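PDB 2GZS: IroE protein from Escherichia coli, which hydrolyses the trilactone of the siderophore enterobactin and its C-glucosylated (salmochelin-type) forms, preferring the iron-free molecules and usually cutting once to give linear trimers. Local coordinates for residues H26-T36 / P71-T81; Y47-M55 / L83-Y94. All coordinates share one frame; numbering follows the deposited sequence.

Interaction 1: H26-T36 / P71-T81; sequences HYRVWTAVPNT and PPVIVAVGYQT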
# COMPACT_ATOMS: atom_id res chain seq x y z
N HIS A 26 -2.03 -16.95 6.44
CA HIS A 26 -1.97 -16.57 7.87
C HIS A 26 -1.20 -15.25 7.97
O HIS A 26 -0.04 -15.24 7.55
CB HIS A 26 -1.26 -17.68 8.65
CG HIS A 26 -1.93 -19.02 8.39
ND1 HIS A 26 -3.18 -19.25 8.94
CD2 HIS A 26 -1.61 -20.07 7.63
CE1 HIS A 26 -3.57 -20.47 8.54
NE2 HIS A 26 -2.64 -20.97 7.76
N TYR A 27 -1.87 -14.21 8.46
CA TYR A 27 -1.36 -12.83 8.43
C TYR A 27 -0.70 -12.48 9.76
O TYR A 27 -1.15 -12.89 10.82
CB TYR A 27 -2.48 -11.81 8.10
CG TYR A 27 -3.09 -12.21 6.75
CD1 TYR A 27 -2.63 -11.72 5.56
CD2 TYR A 27 -4.14 -13.12 6.75
CE1 TYR A 27 -3.16 -12.07 4.30
CE2 TYR A 27 -4.69 -13.50 5.52
CZ TYR A 27 -4.21 -12.99 4.35
OH TYR A 27 -4.75 -13.38 3.13
N ARG A 28 0.35 -11.67 9.65
CA ARG A 28 1.02 -11.10 10.85
C ARG A 28 1.02 -9.61 10.66
O ARG A 28 1.55 -9.18 9.62
CB ARG A 28 2.44 -11.64 10.96
CG ARG A 28 3.19 -11.12 12.22
CD ARG A 28 4.47 -11.91 12.33
NE ARG A 28 4.44 -13.35 12.59
CZ ARG A 28 5.44 -14.15 12.17
NH1 ARG A 28 6.46 -13.60 11.51
NH2 ARG A 28 5.34 -15.44 12.43
N VAL A 29 0.32 -8.82 11.49
CA VAL A 29 0.09 -7.41 11.22
C VAL A 29 0.75 -6.61 12.35
O VAL A 29 0.43 -6.82 13.53
CB VAL A 29 -1.41 -7.08 11.13
CG1 VAL A 29 -1.63 -5.58 10.93
CG2 VAL A 29 -1.99 -7.95 10.00
N TRP A 30 1.67 -5.74 11.95
CA TRP A 30 2.33 -4.89 12.94
C TRP A 30 1.71 -3.49 12.86
O TRP A 30 1.50 -2.91 11.78
CB TRP A 30 3.82 -4.74 12.70
CG TRP A 30 4.62 -5.97 12.89
CD1 TRP A 30 5.27 -6.32 14.05
CD2 TRP A 30 4.90 -7.03 11.95
NE1 TRP A 30 5.92 -7.52 13.87
CE2 TRP A 30 5.70 -7.97 12.58
CE3 TRP A 30 4.49 -7.21 10.60
CZ2 TRP A 30 6.14 -9.11 11.94
CZ3 TRP A 30 4.94 -8.37 9.96
CH2 TRP A 30 5.74 -9.30 10.62
N THR A 31 1.39 -2.94 14.02
CA THR A 31 0.92 -1.57 14.12
C THR A 31 1.97 -0.72 14.84
O THR A 31 2.33 -1.06 15.99
CB THR A 31 -0.44 -1.47 14.82
OG1 THR A 31 -1.39 -2.28 14.09
CG2 THR A 31 -1.00 -0.06 14.75
N ALA A 32 2.51 0.31 14.21
CA ALA A 32 3.50 1.21 14.75
C ALA A 32 2.80 2.52 15.03
O ALA A 32 2.32 3.18 14.13
CB ALA A 32 4.71 1.40 13.81
N VAL A 33 2.74 2.93 16.33
CA VAL A 33 2.04 4.15 16.73
C VAL A 33 3.09 5.18 17.17
O VAL A 33 3.97 4.78 17.96
CB VAL A 33 1.09 3.89 17.91
CG1 VAL A 33 0.42 5.16 18.35
CG2 VAL A 33 -0.01 2.85 17.55
N PRO A 34 3.03 6.40 16.71
CA PRO A 34 4.02 7.41 17.12
C PRO A 34 3.98 7.62 18.65
O PRO A 34 2.92 7.52 19.26
CB PRO A 34 3.58 8.65 16.40
CG PRO A 34 2.79 8.15 15.20
CD PRO A 34 2.04 6.96 15.75
N ASN A 35 5.15 7.89 19.20
CA ASN A 35 5.21 8.25 20.62
C ASN A 35 5.02 9.72 20.81
O ASN A 35 4.92 10.15 21.96
CB ASN A 35 6.56 7.81 21.19
CG ASN A 35 6.62 6.34 21.43
OD1 ASN A 35 5.60 5.62 21.24
ND2 ASN A 35 7.73 5.79 21.89
N THR A 36 5.05 10.50 19.75
CA THR A 36 4.68 11.93 19.87
C THR A 36 3.17 12.01 19.73
O THR A 36 2.46 11.20 19.10
CB THR A 36 5.54 12.71 18.89
OG1 THR A 36 5.41 12.26 17.54
CG2 THR A 36 7.02 12.38 19.18
N PRO A 71 3.85 12.38 12.15
CA PRO A 71 4.17 10.95 11.96
C PRO A 71 2.89 10.17 11.90
O PRO A 71 1.92 10.33 12.64
CB PRO A 71 5.08 10.56 13.14
CG PRO A 71 4.71 11.56 14.20
CD PRO A 71 4.44 12.86 13.44
N PRO A 72 2.85 9.23 10.92
CA PRO A 72 1.65 8.40 10.80
C PRO A 72 1.68 7.14 11.65
O PRO A 72 2.76 6.63 11.94
CB PRO A 72 1.71 8.00 9.28
CG PRO A 72 3.19 7.87 9.06
CD PRO A 72 3.83 8.99 9.84
N VAL A 73 0.48 6.62 11.91
CA VAL A 73 0.40 5.20 12.27
C VAL A 73 0.76 4.32 11.04
O VAL A 73 0.31 4.67 9.93
CB VAL A 73 -0.99 4.84 12.80
CG1 VAL A 73 -1.24 3.38 13.08
CG2 VAL A 73 -1.21 5.64 14.14
N ILE A 74 1.56 3.31 11.30
CA ILE A 74 2.01 2.45 10.18
C ILE A 74 1.43 1.07 10.45
O ILE A 74 1.64 0.48 11.52
CB ILE A 74 3.53 2.38 10.17
CG1 ILE A 74 4.17 3.78 10.17
CG2 ILE A 74 3.96 1.53 9.00
CD1 ILE A 74 5.69 3.70 10.09
N VAL A 75 0.70 0.50 9.49
CA VAL A 75 0.16 -0.84 9.65
C VAL A 75 0.83 -1.70 8.59
O VAL A 75 0.51 -1.52 7.41
CB VAL A 75 -1.38 -0.92 9.52
CG1 VAL A 75 -1.86 -2.34 9.68
CG2 VAL A 75 -2.03 0.02 10.53
N ALA A 76 1.74 -2.58 8.99
CA ALA A 76 2.44 -3.41 8.01
C ALA A 76 1.73 -4.76 7.99
O ALA A 76 1.70 -5.49 8.97
CB ALA A 76 3.88 -3.57 8.47
N VAL A 77 1.11 -5.04 6.82
CA VAL A 77 0.26 -6.25 6.73
C VAL A 77 1.13 -7.34 6.12
O VAL A 77 1.35 -7.30 4.87
CB VAL A 77 -0.97 -5.98 5.88
CG1 VAL A 77 -1.87 -7.21 5.81
CG2 VAL A 77 -1.70 -4.75 6.49
N GLY A 78 1.64 -8.25 6.93
CA GLY A 78 2.53 -9.30 6.48
C GLY A 78 1.95 -10.69 6.71
O GLY A 78 0.72 -10.79 6.87
N TYR A 79 2.82 -11.65 6.72
CA TYR A 79 2.46 -13.05 6.80
C TYR A 79 3.16 -13.74 7.92
O TYR A 79 4.23 -13.22 8.34
CB TYR A 79 2.78 -13.76 5.46
CG TYR A 79 1.87 -13.29 4.35
CD1 TYR A 79 0.59 -13.83 4.18
CD2 TYR A 79 2.26 -12.29 3.43
CE1 TYR A 79 -0.24 -13.39 3.13
CE2 TYR A 79 1.45 -11.82 2.38
CZ TYR A 79 0.18 -12.41 2.25
OH TYR A 79 -0.62 -11.93 1.23
N GLN A 80 2.65 -14.87 8.39
CA GLN A 80 3.33 -15.61 9.47
C GLN A 80 4.44 -16.45 8.85
O GLN A 80 4.30 -17.66 8.55
CB GLN A 80 2.25 -16.43 10.18
CG GLN A 80 1.28 -15.54 10.95
CD GLN A 80 0.14 -16.33 11.60
OE1 GLN A 80 0.41 -17.47 12.01
NE2 GLN A 80 -1.06 -15.75 11.68
N THR A 81 5.57 -15.79 8.64
CA THR A 81 6.73 -16.43 7.98
C THR A 81 7.99 -15.79 8.50
O THR A 81 8.00 -14.67 9.00
CB THR A 81 6.70 -16.25 6.47
OG1 THR A 81 7.91 -16.84 5.92
CG2 THR A 81 6.71 -14.76 6.12
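Strands 26-34 and 73-79 form an antiparallel pair in the mixed central sheet of this alpha/beta-hydrolase-type esterase, their short axes 148° apart in direction. The register is set by three hydrogen-bonded pairs, Arg28 with Gly78, Trp30 with Ala76 and Ala32 with Ile74; Ala32 N to Ile74 O, at 2.8 Å, is nearly straight. Beyond Gly78 the backbone pairing continues through Tyr27 with Tyr79 and Gln80 N to His26 O, and the side chains of Gln80 and Arg28 add to it. Gln80, centre of an inverse gamma turn, sends its NE2 to Tyr27 O at 3.0 Å; Tyr27 O lies in the plane of the Gln80 amide, whereas NE2 stands above the plane of that carbonyl. Arg28 runs over the same turn: with CG anti to the backbone N (chi1 -178°) and a bend at chi3, one guanidinium face lies on Gln80 CA, and NH1 makes a weak bond of 3.1 Å to Thr81 O. A leucine in place of Arg28 would probably leave Thr81 O without this donor and take the flat cover off the turn. On the face that carries Val29, Thr31 and Val75, Val29 CG1 meets Val75 CG1 tightly at 3.5 Å. Tyr27 and Tyr79 lie side by side with ring planes 35° apart, CE1 of Tyr27 being 3.4 Å from CE1 of Tyr79, and both hydroxyls bond to Asp93. At the far end Pro34 CB rests on Pro71 CG at 3.8 Å. Strand 11-19 pairs with the other edge of 26-34, strand 43-48 lies beyond 73-79, and helix 117-132 packs over Tyr27, Thr31, Val75 and Val77.

Interaction 2: Y47-M55 / L83-Y94; sequences YMLDGNAVM and LPFDLNSRAYDY. With DFP (diisopropyl phosphonate), chain B.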
# COMPACT_ATOMS: atom_id res chain seq x y z
N TYR A 47 -1.46 1.87 5.51
CA TYR A 47 -1.52 0.42 5.45
C TYR A 47 -0.56 -0.07 4.34
O TYR A 47 -0.68 0.53 3.24
CB TYR A 47 -2.96 -0.04 5.15
CG TYR A 47 -3.89 0.12 6.36
CD1 TYR A 47 -4.16 -0.99 7.15
CD2 TYR A 47 -4.40 1.37 6.63
CE1 TYR A 47 -5.00 -0.89 8.28
CE2 TYR A 47 -5.24 1.46 7.75
CZ TYR A 47 -5.51 0.36 8.52
OH TYR A 47 -6.35 0.51 9.64
N MSE A 48 0.32 -0.98 4.65
CA MSE A 48 1.40 -1.32 3.74
C MSE A 48 1.47 -2.82 3.52
O MSE A 48 1.54 -3.61 4.45
CB MSE A 48 2.74 -0.85 4.38
CG MSE A 48 2.61 0.70 4.62
SE MSE A 48 4.32 1.51 5.12
CE MSE A 48 4.28 -0.06 6.19
N LEU A 49 1.41 -3.19 2.21
CA LEU A 49 1.52 -4.63 1.93
C LEU A 49 2.98 -5.13 2.04
O LEU A 49 3.92 -4.36 2.27
CB LEU A 49 1.00 -4.88 0.52
CG LEU A 49 -0.44 -4.42 0.24
CD1 LEU A 49 -0.93 -5.05 -1.09
CD2 LEU A 49 -1.46 -4.51 1.30
N ASP A 50 3.18 -6.43 1.89
CA ASP A 50 4.48 -7.04 2.12
C ASP A 50 5.07 -6.62 3.45
O ASP A 50 6.22 -6.20 3.54
CB ASP A 50 5.43 -6.72 0.94
CG ASP A 50 4.95 -7.40 -0.35
OD1 ASP A 50 4.55 -8.60 -0.25
OD2 ASP A 50 5.05 -6.69 -1.37
N GLY A 51 4.24 -6.72 4.49
CA GLY A 51 4.60 -6.08 5.76
C GLY A 51 5.82 -6.66 6.36
O GLY A 51 6.49 -5.92 7.11
N ASN A 52 6.18 -7.92 6.18
CA ASN A 52 7.39 -8.46 6.80
C ASN A 52 8.61 -7.69 6.25
O ASN A 52 9.51 -7.33 7.01
CB ASN A 52 7.62 -9.93 6.51
CG ASN A 52 6.47 -10.81 6.93
OD1 ASN A 52 6.47 -11.52 7.94
ND2 ASN A 52 5.43 -10.74 6.14
N ALA A 53 8.60 -7.41 4.97
CA ALA A 53 9.78 -6.77 4.31
C ALA A 53 9.85 -5.32 4.70
O ALA A 53 10.91 -4.75 4.94
CB ALA A 53 9.65 -6.91 2.78
N VAL A 54 8.67 -4.65 4.80
CA VAL A 54 8.64 -3.28 5.29
C VAL A 54 9.22 -3.26 6.72
O VAL A 54 10.09 -2.39 7.00
CB VAL A 54 7.19 -2.75 5.28
CG1 VAL A 54 7.20 -1.44 6.06
CG2 VAL A 54 6.69 -2.54 3.85
N MSE A 55 8.79 -4.16 7.58
CA MSE A 55 9.33 -4.10 8.96
C MSE A 55 10.82 -4.35 9.00
O MSE A 55 11.48 -3.71 9.83
CB MSE A 55 8.62 -5.10 9.86
CG MSE A 55 7.14 -4.67 10.04
SE MSE A 55 6.92 -2.98 10.96
CE MSE A 55 7.76 -3.49 12.51
N LEU A 83 10.54 -15.37 6.44
CA LEU A 83 11.16 -14.75 5.28
C LEU A 83 10.54 -13.39 5.01
O LEU A 83 9.48 -13.04 5.54
CB LEU A 83 10.89 -15.69 4.10
CG LEU A 83 11.39 -17.12 4.40
CD1 LEU A 83 10.79 -18.04 3.35
CD2 LEU A 83 12.90 -17.19 4.44
N PRO A 84 11.15 -12.53 4.24
CA PRO A 84 10.61 -11.19 4.01
C PRO A 84 9.33 -11.16 3.18
O PRO A 84 8.54 -10.21 3.32
CB PRO A 84 11.73 -10.45 3.26
CG PRO A 84 12.82 -11.41 3.00
CD PRO A 84 12.49 -12.73 3.62
N PHE A 85 9.12 -12.18 2.36
CA PHE A 85 7.88 -12.30 1.58
C PHE A 85 7.28 -13.67 1.72
O PHE A 85 7.94 -14.69 1.91
CB PHE A 85 8.11 -12.01 0.07
CG PHE A 85 8.66 -10.63 -0.17
CD1 PHE A 85 7.84 -9.53 -0.46
CD2 PHE A 85 10.04 -10.40 -0.09
CE1 PHE A 85 8.40 -8.28 -0.64
CE2 PHE A 85 10.57 -9.13 -0.27
CZ PHE A 85 9.78 -8.04 -0.57
N ASP A 86 5.91 -13.68 1.55
CA ASP A 86 5.27 -15.00 1.35
C ASP A 86 4.82 -14.97 -0.11
O ASP A 86 3.79 -14.44 -0.50
CB ASP A 86 4.12 -15.26 2.31
CG ASP A 86 3.40 -16.56 2.04
OD1 ASP A 86 3.54 -17.20 0.96
OD2 ASP A 86 2.62 -16.97 2.93
N LEU A 87 5.69 -15.55 -0.95
CA LEU A 87 5.53 -15.34 -2.38
C LEU A 87 4.25 -16.00 -2.91
O LEU A 87 3.59 -15.38 -3.79
CB LEU A 87 6.74 -15.88 -3.20
CG LEU A 87 8.08 -15.16 -2.87
CD1 LEU A 87 9.18 -15.92 -3.65
CD2 LEU A 87 8.10 -13.71 -3.21
N ASN A 88 3.94 -17.17 -2.36
CA ASN A 88 2.71 -17.81 -2.81
C ASN A 88 1.46 -17.04 -2.41
O ASN A 88 0.51 -16.80 -3.14
CB ASN A 88 2.58 -19.19 -2.20
CG ASN A 88 3.64 -20.18 -2.63
OD1 ASN A 88 4.27 -19.94 -3.65
ND2 ASN A 88 3.74 -21.24 -1.83
N SER A 89 1.45 -16.67 -1.11
CA SER A 89 0.24 -16.03 -0.59
C SER A 89 0.00 -14.67 -1.21
O SER A 89 -1.10 -14.26 -1.54
CB SER A 89 0.29 -15.86 0.94
OG SER A 89 0.34 -17.14 1.59
N ARG A 90 1.09 -13.87 -1.42
CA ARG A 90 0.87 -12.55 -1.97
C ARG A 90 0.43 -12.56 -3.44
O ARG A 90 -0.30 -11.70 -3.89
CB ARG A 90 2.15 -11.71 -1.75
CG ARG A 90 3.26 -12.07 -2.73
CD ARG A 90 4.59 -11.43 -2.27
NE ARG A 90 4.59 -10.03 -2.62
CZ ARG A 90 4.78 -9.40 -3.76
NH1 ARG A 90 5.04 -10.27 -4.80
NH2 ARG A 90 4.75 -8.11 -3.93
N ALA A 91 0.94 -13.59 -4.16
CA ALA A 91 0.50 -13.70 -5.57
C ALA A 91 -1.03 -13.93 -5.66
O ALA A 91 -1.54 -13.45 -6.64
CB ALA A 91 1.17 -14.89 -6.24
N TYR A 92 -1.55 -14.59 -4.65
CA TYR A 92 -3.02 -14.78 -4.61
C TYR A 92 -3.73 -13.51 -4.12
O TYR A 92 -4.62 -12.97 -4.74
CB TYR A 92 -3.37 -15.97 -3.73
CG TYR A 92 -4.88 -16.26 -3.88
CD1 TYR A 92 -5.45 -16.71 -5.07
CD2 TYR A 92 -5.72 -16.06 -2.82
CE1 TYR A 92 -6.84 -16.95 -5.15
CE2 TYR A 92 -7.09 -16.27 -2.85
CZ TYR A 92 -7.62 -16.72 -4.04
OH TYR A 92 -8.99 -16.95 -4.09
N ASP A 93 -3.27 -13.08 -2.90
CA ASP A 93 -4.03 -11.99 -2.28
C ASP A 93 -4.03 -10.68 -2.98
O ASP A 93 -4.95 -9.86 -2.86
CB ASP A 93 -3.46 -11.75 -0.87
CG ASP A 93 -3.78 -12.79 0.17
OD1 ASP A 93 -4.81 -13.49 -0.01
OD2 ASP A 93 -3.05 -12.92 1.16
N TYR A 94 -2.91 -10.39 -3.74
CA TYR A 94 -2.74 -9.05 -4.28
C TYR A 94 -3.22 -8.87 -5.70
O TYR A 94 -3.27 -7.74 -6.23
CB TYR A 94 -1.26 -8.61 -4.21
CG TYR A 94 -0.68 -8.54 -2.80
CD1 TYR A 94 -1.42 -8.73 -1.64
CD2 TYR A 94 0.68 -8.26 -2.68
CE1 TYR A 94 -0.82 -8.65 -0.37
CE2 TYR A 94 1.29 -8.19 -1.44
CZ TYR A 94 0.53 -8.39 -0.30
OH TYR A 94 1.14 -8.32 0.95
C1 DFP B . 9.10 -7.83 -8.49
C2 DFP B . 9.73 -9.14 -8.95
C3 DFP B . 10.01 -7.02 -7.58
C1' DFP B . 5.22 -9.47 -10.13
C2' DFP B . 4.54 -8.38 -10.91
C3' DFP B . 5.74 -10.52 -11.16
P DFP B . 6.44 -8.17 -8.16
O1P DFP B . 7.93 -8.24 -7.70
O2P DFP B . 6.38 -8.96 -9.53
O3P DFP B . 5.47 -8.71 -7.12
O HOH W 1 4.74 -10.88 1.35
O HOH W 2 5.86 -9.79 3.67
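Arg90 grips the carboxylate of Asp50 side-on, with one nitrogen to each oxygen: NE reaches Asp50 OD1 at 2.8 Å and NH2 reaches Asp50 OD2 at 2.9 Å. OD2 uses its syn lone pair, OD1 is met on the syn side, and the two planes are 31° apart, evidence of a bidentate salt bridge. The guanidinium also turns an edge to the diisopropyl phosphonate, where NH1 donates to O3P at 2.8 Å and NH2 adds a weak bond. Arg90 reaches both from a chi1 of 77°, which places CG between backbone N and carbonyl carbon, and a bend at chi3. Around this core, Asp50 OD1 lies at the edge of the Phe85 ring and also accepts from a water that in turn accepts from Asp86 N. Tyr94 OH takes the N-H of Asp50 at 2.9 Å from Asp50 N in a nearly straight bond. The Tyr94 ring is sandwiched: Leu49 CD1 sits 3.5 Å from its centroid, 6° off the normal, a CH-pi contact, while Arg90 CB lies over the opposite face. Ala53 CB makes a second CH-pi contact over a face of Phe85. Farther out, Asp86 is the N-cap of helix 87-93: its OD1 accepts from Ser89 N at 3.0 Å and its OD2 from Ser89 OG. A second water links Asn52 N to Pro84 O. Tyr150, next to the active-site Ser149, touches Arg90 and gives its backbone N to the phosphonate. Paired with Asp50 and held at a fixed rotation, Arg90 presents N-H groups to the phosphonate oxygen, and its positive charge would probably help stabilise negative charge building up there.

Overall arrangement
Interactions 1 and 2 have centres 12 Å apart and alternate along the chain: 26-36, 47-55, 71-81, then 83-94. Both reach the same sheet, where strand 73-79 lies between 26-34 and 43-48. Interaction 1 pairs strands on the side of the sheet nearer its edge at 11-19; interaction 2 lies beyond the ends of strands 43-48 and 73-79, where the chain passes into helices 51-57 and 87-93. They meet directly: Asp93 OD2, on helix 87-93, is 2.6 Å from Tyr79 OH and 2.6 Å from Tyr27 OH, both probable hydrogen bonds. Through these two tyrosines the paired strands probably help to position the helix that carries Arg90 to the ligand pocket.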